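Local coordinates for protein putative solute-binding component of ABC transporter (Clostridium phytofermentans, PDB 4YS6) that probably serves as the sugar-binding component of an ABC transporter, and holds beta-D-glucopyranose in the cleft between its two lobes, at residues K37-A42 with A65-D70; F165-F170 with L239-C244. One frame throughout, in Å; residues are numbered along the deposited sequence.

Contact 1. Residues K37-A42 with A65-D70; sequences KLVGVA and AGYEVD
Lys-37 reaches Tyr-67 through a bent chain: chi1 of -77° sets CG opposite the carbonyl carbon, and a bend at chi2 (-72°) brings CD obliquely up to the phenol ring. Its CD comes within 3.5 Å of CE1 of Tyr-67. A chi1 of -59° on Tyr-67, with CG beside its own N, swings the ring up to Lys-37 and Val-39. The carbonyl O of Lys-37 lies in the ring plane, at the edge, 3.6 Å from CD1 of Tyr-67. Val-39 approaches the same ring obliquely with its CG2 branch, 3.9 Å from CD1 of Tyr-67. The ring OH is hydrogen-bonded to Asp-306.

The backbones pair as parallel strands. Glu-68 N donates to Lys-37 O, and Val-39 N to Glu-68 O. Asp-70 N then donates to Val-39 O at 2.9 Å, and Val-41 N to Asp-70 O at 2.8 Å. The last two bonds are the straighter ones. On the face of Val-39 and Val-69, CG2 of Val-41 meets CG1 of Val-69 at 4.0 Å. On the other face, CD1 of Leu-38 lies over the neighbouring backbone, 3.6 Å from Glu-68 O, and also touches CB of Glu-68.

Gly-66 follows helix 50-64 in a Schellman motif, and its positive phi leads the chain by way of Tyr-67 into the strand. The pair belongs to a beta-alpha-beta unit: strand 38-43, helix 50-64, strand 68-73. Leu-62 of that helix packs on Val-39, Val-41, Tyr-67 and Val-69. Helix 294-309 adds Val-305 and Met-309 against Tyr-67. Strand 68-73 is at the sheet's edge, and strand 95-98 lies beyond strand 38-43.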
ATOM      1  N   LYS A  37     -14.594 -11.640  24.339  1.00 33.57           N
ATOM      2  CA  LYS A  37     -13.898 -12.053  23.121  1.00 29.37           C
ATOM      3  C   LYS A  37     -14.219 -11.121  21.949  1.00 24.42           C
ATOM      4  O   LYS A  37     -14.229 -11.548  20.803  1.00 24.35           O
ATOM      5  CB  LYS A  37     -14.259 -13.502  22.761  1.00 39.03           C
ATOM      6  CG  LYS A  37     -13.549 -14.563  23.617  1.00 52.87           C
ATOM      7  CD  LYS A  37     -12.060 -14.670  23.269  1.00 55.38           C
ATOM      8  CE  LYS A  37     -11.339 -15.730  24.092  1.00 55.86           C
ATOM      9  NZ  LYS A  37     -11.245 -15.366  25.531  1.00 58.32           N
ATOM     10  N   LEU A  38     -14.464  -9.849  22.247  1.00 22.27           N
ATOM     11  CA  LEU A  38     -14.725  -8.845  21.224  1.00 19.26           C
ATOM     12  C   LEU A  38     -13.440  -8.198  20.733  1.00 18.70           C
ATOM     13  O   LEU A  38     -12.618  -7.738  21.520  1.00 22.17           O
ATOM     14  CB  LEU A  38     -15.664  -7.767  21.761  1.00 25.02           C
ATOM     15  CG  LEU A  38     -16.016  -6.623  20.809  1.00 30.19           C
ATOM     16  CD1 LEU A  38     -16.701  -7.118  19.536  1.00 25.72           C
ATOM     17  CD2 LEU A  38     -16.906  -5.619  21.540  1.00 34.88           C
ATOM     18  N   VAL A  39     -13.288  -8.170  19.419  1.00 17.68           N
ATOM     19  CA  VAL A  39     -12.124  -7.583  18.767  1.00 16.87           C
ATOM     20  C   VAL A  39     -12.580  -6.460  17.866  1.00 16.46           C
ATOM     21  O   VAL A  39     -13.511  -6.635  17.069  1.00 16.88           O
ATOM     22  CB  VAL A  39     -11.372  -8.639  17.945  1.00 19.92           C
ATOM     23  CG1 VAL A  39     -10.195  -8.028  17.182  1.00 21.91           C
ATOM     24  CG2 VAL A  39     -10.910  -9.730  18.859  1.00 17.05           C
ATOM     25  N   GLY A  40     -11.927  -5.300  17.980  1.00 17.94           N
ATOM     26  CA  GLY A  40     -12.258  -4.179  17.132  1.00 15.81           C
ATOM     27  C   GLY A  40     -11.333  -4.168  15.931  1.00 15.09           C
ATOM     28  O   GLY A  40     -10.133  -4.425  16.056  1.00 15.90           O
ATOM     29  N   VAL A  41     -11.894  -3.868  14.767  1.00 14.86           N
ATOM     30  CA  VAL A  41     -11.121  -3.819  13.541  1.00 14.28           C
ATOM     31  C   VAL A  41     -11.436  -2.522  12.843  1.00 15.59           C
ATOM     32  O   VAL A  41     -12.587  -2.291  12.445  1.00 16.27           O
ATOM     33  CB  VAL A  41     -11.437  -5.009  12.601  1.00 15.95           C
ATOM     34  CG1 VAL A  41     -10.543  -4.964  11.351  1.00 19.16           C
ATOM     35  CG2 VAL A  41     -11.267  -6.350  13.340  1.00 16.56           C
ATOM     36  N   ALA A  42     -10.423  -1.660  12.742  1.00 13.81           N
ATOM     37  CA  ALA A  42     -10.601  -0.331  12.192  1.00 13.76           C
ATOM     38  C   ALA A  42      -9.888  -0.215  10.845  1.00 14.64           C
ATOM     39  O   ALA A  42      -8.660  -0.304  10.779  1.00 15.66           O
ATOM     40  CB  ALA A  42     -10.077   0.721  13.157  1.00 13.98           C
ATOM     41  N   ALA A  65     -12.448 -18.136  14.289  1.00 21.77           N
ATOM     42  CA  ALA A  65     -11.584 -18.404  15.434  1.00 23.58           C
ATOM     43  C   ALA A  65     -12.313 -18.206  16.764  1.00 25.38           C
ATOM     44  O   ALA A  65     -11.731 -18.415  17.831  1.00 23.71           O
ATOM     45  CB  ALA A  65     -10.353 -17.511  15.370  1.00 20.89           C
ATOM     46  N   GLY A  66     -13.579 -17.801  16.712  1.00 23.46           N
ATOM     47  CA  GLY A  66     -14.388 -17.705  17.911  1.00 23.21           C
ATOM     48  C   GLY A  66     -14.556 -16.329  18.517  1.00 21.93           C
ATOM     49  O   GLY A  66     -15.097 -16.208  19.610  1.00 26.35           O
ATOM     50  N   TYR A  67     -14.111 -15.293  17.817  1.00 19.90           N
ATOM     51  CA  TYR A  67     -14.255 -13.942  18.318  1.00 19.51           C
ATOM     52  C   TYR A  67     -15.512 -13.265  17.803  1.00 21.75           C
ATOM     53  O   TYR A  67     -16.081 -13.670  16.785  1.00 25.97           O
ATOM     54  CB  TYR A  67     -13.027 -13.109  17.945  1.00 18.53           C
ATOM     55  CG  TYR A  67     -11.764 -13.700  18.494  1.00 18.55           C
ATOM     56  CD1 TYR A  67     -11.377 -13.449  19.803  1.00 19.57           C
ATOM     57  CD2 TYR A  67     -10.971 -14.532  17.721  1.00 18.41           C
ATOM     58  CE1 TYR A  67     -10.223 -13.999  20.310  1.00 21.91           C
ATOM     59  CE2 TYR A  67      -9.824 -15.092  18.228  1.00 21.54           C
ATOM     60  CZ  TYR A  67      -9.454 -14.816  19.523  1.00 25.99           C
ATOM     61  OH  TYR A  67      -8.311 -15.367  20.041  1.00 22.99           O
ATOM     62  N   GLU A  68     -15.961 -12.267  18.556  1.00 19.72           N
ATOM     63  CA  GLU A  68     -16.956 -11.314  18.091  1.00 23.31           C
ATOM     64  C   GLU A  68     -16.178 -10.143  17.503  1.00 23.49           C
ATOM     65  O   GLU A  68     -15.035  -9.876  17.911  1.00 20.51           O
ATOM     66  CB  GLU A  68     -17.887 -10.851  19.211  1.00 27.86           C
ATOM     67  CG  GLU A  68     -18.773 -11.941  19.797  1.00 44.96           C
ATOM     68  CD  GLU A  68     -19.889 -12.372  18.854  1.00 64.69           C
ATOM     69  OE1 GLU A  68     -19.954 -11.848  17.717  1.00 72.23           O
ATOM     70  OE2 GLU A  68     -20.708 -13.233  19.253  1.00 69.42           O
ATOM     71  N   VAL A  69     -16.768  -9.480  16.519  1.00 22.62           N
ATOM     72  CA  VAL A  69     -16.041  -8.474  15.743  1.00 21.08           C
ATOM     73  C   VAL A  69     -16.802  -7.171  15.605  1.00 23.97           C
ATOM     74  O   VAL A  69     -17.981  -7.169  15.284  1.00 21.68           O
ATOM     75  CB  VAL A  69     -15.728  -8.985  14.331  1.00 19.86           C
ATOM     76  CG1 VAL A  69     -14.959  -7.949  13.545  1.00 19.28           C
ATOM     77  CG2 VAL A  69     -14.930 -10.269  14.403  1.00 27.37           C
ATOM     78  N   ASP A  70     -16.102  -6.066  15.838  1.00 19.44           N
ATOM     79  CA  ASP A  70     -16.622  -4.725  15.581  1.00 21.28           C
ATOM     80  C   ASP A  70     -15.774  -4.111  14.476  1.00 21.08           C
ATOM     81  O   ASP A  70     -14.694  -3.574  14.738  1.00 20.71           O
ATOM     82  CB  ASP A  70     -16.576  -3.881  16.848  1.00 25.23           C
ATOM     83  CG  ASP A  70     -17.169  -2.480  16.657  1.00 31.26           C
ATOM     84  OD1 ASP A  70     -17.690  -2.169  15.566  1.00 32.29           O
ATOM     85  OD2 ASP A  70     -17.126  -1.695  17.623  1.00 40.29           O
TER

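Contact 2. Residues F165-F170 with L239-C244; sequences FNLEIF and LDAVLC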
ATOM      1  N   PHE A 165      16.354   8.449 -20.452  1.00 15.88           N
ATOM      2  CA  PHE A 165      14.961   8.030 -20.421  1.00 14.69           C
ATOM      3  C   PHE A 165      14.191   8.966 -19.505  1.00 20.56           C
ATOM      4  O   PHE A 165      14.693   9.360 -18.457  1.00 21.30           O
ATOM      5  CB  PHE A 165      14.798   6.615 -19.903  1.00 17.06           C
ATOM      6  CG  PHE A 165      15.532   5.583 -20.688  1.00 19.08           C
ATOM      7  CD1 PHE A 165      14.945   5.014 -21.797  1.00 20.05           C
ATOM      8  CD2 PHE A 165      16.786   5.154 -20.297  1.00 24.65           C
ATOM      9  CE1 PHE A 165      15.596   4.056 -22.519  1.00 18.76           C
ATOM     10  CE2 PHE A 165      17.444   4.172 -21.017  1.00 21.45           C
ATOM     11  CZ  PHE A 165      16.845   3.630 -22.134  1.00 20.24           C
ATOM     12  N   ASN A 166      12.951   9.259 -19.868  1.00 13.87           N
ATOM     13  CA  ASN A 166      12.119  10.177 -19.092  1.00 15.58           C
ATOM     14  C   ASN A 166      11.263   9.406 -18.103  1.00 17.45           C
ATOM     15  O   ASN A 166      10.548   8.489 -18.474  1.00 17.04           O
ATOM     16  CB  ASN A 166      11.253  11.013 -20.016  1.00 19.44           C
ATOM     17  CG  ASN A 166      12.068  11.983 -20.840  1.00 22.67           C
ATOM     18  OD1 ASN A 166      12.041  11.953 -22.073  1.00 26.26           O
ATOM     19  ND2 ASN A 166      12.828  12.828 -20.164  1.00 25.53           N
ATOM     20  N   LEU A 167      11.331   9.826 -16.843  1.00 13.43           N
ATOM     21  CA  LEU A 167      10.649   9.183 -15.729  1.00 12.98           C
ATOM     22  C   LEU A 167       9.761  10.176 -15.003  1.00 15.59           C
ATOM     23  O   LEU A 167      10.156  11.324 -14.851  1.00 15.04           O
ATOM     24  CB  LEU A 167      11.688   8.642 -14.748  1.00 15.03           C
ATOM     25  CG  LEU A 167      11.187   8.050 -13.421  1.00 14.86           C
ATOM     26  CD1 LEU A 167      10.542   6.732 -13.663  1.00 15.11           C
ATOM     27  CD2 LEU A 167      12.314   7.907 -12.413  1.00 16.89           C
ATOM     28  N   GLU A 168       8.579   9.758 -14.574  1.00 13.21           N
ATOM     29  CA  GLU A 168       7.849  10.510 -13.543  1.00 13.72           C
ATOM     30  C   GLU A 168       7.486   9.566 -12.404  1.00 14.88           C
ATOM     31  O   GLU A 168       7.472   8.356 -12.576  1.00 12.09           O
ATOM     32  CB  GLU A 168       6.609  11.199 -14.116  1.00 15.92           C
ATOM     33  CG  GLU A 168       6.926  12.239 -15.234  1.00 16.65           C
ATOM     34  CD  GLU A 168       7.616  13.506 -14.726  1.00 17.01           C
ATOM     35  OE1 GLU A 168       7.508  13.816 -13.522  1.00 17.35           O
ATOM     36  OE2 GLU A 168       8.250  14.210 -15.542  1.00 15.96           O
ATOM     37  N   ILE A 169       7.190  10.130 -11.236  1.00 13.19           N
ATOM     38  CA  ILE A 169       7.077   9.355 -10.006  1.00 10.84           C
ATOM     39  C   ILE A 169       5.835   9.769  -9.233  1.00 10.88           C
ATOM     40  O   ILE A 169       5.596  10.960  -9.065  1.00 12.82           O
ATOM     41  CB  ILE A 169       8.298   9.577  -9.106  1.00 11.92           C
ATOM     42  CG1 ILE A 169       9.606   9.199  -9.807  1.00 13.05           C
ATOM     43  CG2 ILE A 169       8.167   8.783  -7.816  1.00 15.45           C
ATOM     44  CD1 ILE A 169      10.816   9.861  -9.165  1.00 16.97           C
ATOM     45  N   PHE A 170       5.068   8.775  -8.796  1.00 11.23           N
ATOM     46  CA  PHE A 170       3.858   8.983  -7.981  1.00 13.51           C
ATOM     47  C   PHE A 170       3.906   8.045  -6.802  1.00 13.21           C
ATOM     48  O   PHE A 170       3.899   6.828  -7.010  1.00 14.84           O
ATOM     49  CB  PHE A 170       2.594   8.711  -8.775  1.00 15.28           C
ATOM     50  CG  PHE A 170       2.294   9.744  -9.819  1.00 10.54           C
ATOM     51  CD1 PHE A 170       3.083   9.843 -10.955  1.00 12.45           C
ATOM     52  CD2 PHE A 170       1.216  10.610  -9.669  1.00 15.19           C
ATOM     53  CE1 PHE A 170       2.816  10.819 -11.903  1.00 15.01           C
ATOM     54  CE2 PHE A 170       0.944  11.566 -10.624  1.00 14.87           C
ATOM     55  CZ  PHE A 170       1.757  11.675 -11.734  1.00 16.43           C
ATOM     56  N   LEU A 239       7.410   9.756 -22.799  1.00 16.65           N
ATOM     57  CA  LEU A 239       7.467   9.416 -21.400  1.00 15.77           C
ATOM     58  C   LEU A 239       7.798   7.943 -21.344  1.00 20.20           C
ATOM     59  O   LEU A 239       7.030   7.126 -21.842  1.00 20.41           O
ATOM     60  CB  LEU A 239       6.129   9.727 -20.728  1.00 16.78           C
ATOM     61  CG  LEU A 239       5.980   9.339 -19.281  1.00 16.84           C
ATOM     62  CD1 LEU A 239       7.063   9.940 -18.453  1.00 14.77           C
ATOM     63  CD2 LEU A 239       4.622   9.810 -18.787  1.00 21.74           C
ATOM     64  N   ASP A 240       8.960   7.600 -20.795  1.00 16.07           N
ATOM     65  CA  ASP A 240       9.441   6.217 -20.877  1.00 14.53           C
ATOM     66  C   ASP A 240       8.943   5.346 -19.718  1.00 16.17           C
ATOM     67  O   ASP A 240       8.699   4.152 -19.905  1.00 13.14           O
ATOM     68  CB  ASP A 240      10.968   6.189 -20.918  1.00 15.07           C
ATOM     69  CG  ASP A 240      11.530   6.855 -22.182  1.00 19.86           C
ATOM     70  OD1 ASP A 240      11.400   6.248 -23.269  1.00 25.67           O
ATOM     71  OD2 ASP A 240      12.059   7.993 -22.115  1.00 20.96           O
ATOM     72  N   ALA A 241       8.786   5.937 -18.530  1.00 13.48           N
ATOM     73  CA  ALA A 241       8.316   5.190 -17.373  1.00 11.04           C
ATOM     74  C   ALA A 241       7.636   6.073 -16.363  1.00 14.32           C
ATOM     75  O   ALA A 241       8.039   7.221 -16.166  1.00 14.37           O
ATOM     76  CB  ALA A 241       9.479   4.449 -16.694  1.00 10.86           C
ATOM     77  N   VAL A 242       6.607   5.521 -15.717  1.00 11.16           N
ATOM     78  CA  VAL A 242       6.019   6.155 -14.532  1.00 11.02           C
ATOM     79  C   VAL A 242       6.076   5.171 -13.369  1.00 13.24           C
ATOM     80  O   VAL A 242       5.424   4.131 -13.372  1.00 14.30           O
ATOM     81  CB  VAL A 242       4.567   6.609 -14.760  1.00 14.70           C
ATOM     82  CG1 VAL A 242       4.107   7.530 -13.619  1.00 12.59           C
ATOM     83  CG2 VAL A 242       4.440   7.356 -16.077  1.00 15.63           C
ATOM     84  N   LEU A 243       6.886   5.510 -12.384  1.00 11.09           N
ATOM     85  CA  LEU A 243       6.956   4.754 -11.152  1.00 10.40           C
ATOM     86  C   LEU A 243       5.769   5.143 -10.299  1.00 12.65           C
ATOM     87  O   LEU A 243       5.715   6.269  -9.795  1.00 13.12           O
ATOM     88  CB  LEU A 243       8.269   5.043 -10.427  1.00 12.98           C
ATOM     89  CG  LEU A 243       8.381   4.526  -9.007  1.00 14.87           C
ATOM     90  CD1 LEU A 243       8.280   2.989  -9.040  1.00 15.11           C
ATOM     91  CD2 LEU A 243       9.706   5.002  -8.399  1.00 14.20           C
ATOM     92  N   CYS A 244       4.806   4.234 -10.192  1.00 14.16           N
ATOM     93  CA  CYS A 244       3.662   4.424  -9.307  1.00 13.40           C
ATOM     94  C   CYS A 244       3.780   3.429  -8.183  1.00 11.74           C
ATOM     95  O   CYS A 244       3.915   2.234  -8.439  1.00 13.95           O
ATOM     96  CB  CYS A 244       2.339   4.209 -10.014  1.00 13.98           C
ATOM     97  SG  CYS A 244       2.093   5.371 -11.378  1.00 15.88           S
TER
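Phe-165 and Asp-240 meet at about a right angle, with ring and carboxylate planes 89° apart. CG of Asp-240 lies at the ring edge, in its plane, 3.9 Å from CD1 of Phe-165. The carboxylate is held there by the backbone: Asn-166 N donates to OD2 of Asp-240 at 2.7 Å. This bond is nearly straight, 174° at the hydrogen, and uses the anti lone pair of OD2. In return, Asn-166 O accepts from the backbone N of both Asp-240 and Ala-241. These three bonds tie Asn-166 to the Asp-240/Ala-241 end of the contact.

Leu-239 has CG opposite its backbone N (chi1 176°). Its CD1 reaches back over the pairing to 4.0 Å from CG of Glu-168, and the two side chains cross at about a right angle. The carboxylate of Glu-168 bends off to Ser-203 and Tyr-233, so both its oxygens have partners. Further along this face, CG1 of Val-242 meets CD1 of Phe-170 at 3.7 Å, obliquely to the ring. SG of Cys-244 is also oblique to that ring, 5.4 Å from the Phe-170 ring centroid, in a sulfur-aromatic contact.

On the other face, Ile-169 and Leu-243 lie side by side and point the same way, CG2 of Ile-169 being 4.1 Å from CD2 of Leu-243. CD1 of Leu-167 touches CB of Ala-241 at 3.9 Å.

Strands 165-170 and 241-244 are the inner pair of a parallel sheet, flanked by 199-200 and 267-268, the core of one lobe of this periplasmic-binding-protein fold. The Cys-244 side chain lies about 10 Å from the bound beta-D-glucopyranose. Helices 218-232 and 247-260 cover the Phe-170 face, where Arg-224 makes a cation-pi contact with the ring. Met-187 of helix 177-195 packs on Ile-169 and Leu-243 from the opposite face.

How the contacts relate
Contacts 1 and 2 join parallel strands in two different sheets, on opposite sides of the chain's centre and with centres about 43 Å apart. They share no helix or strand and do not touch. This fits the two-lobed fold of periplasmic binding proteins, one sheet to each lobe. Contact 1 includes an edge strand and is partly buried, with Lys-37 and Glu-68 exposed. Its hydrogen bonds across the strands are all between backbone atoms. Contact 2 is buried in the middle of its sheet. There a carboxylate joins the backbone bonding and a sulfur-aromatic contact adds to the apolar packing, while the ring of contact 1 is packed by a lysine chain and a valine.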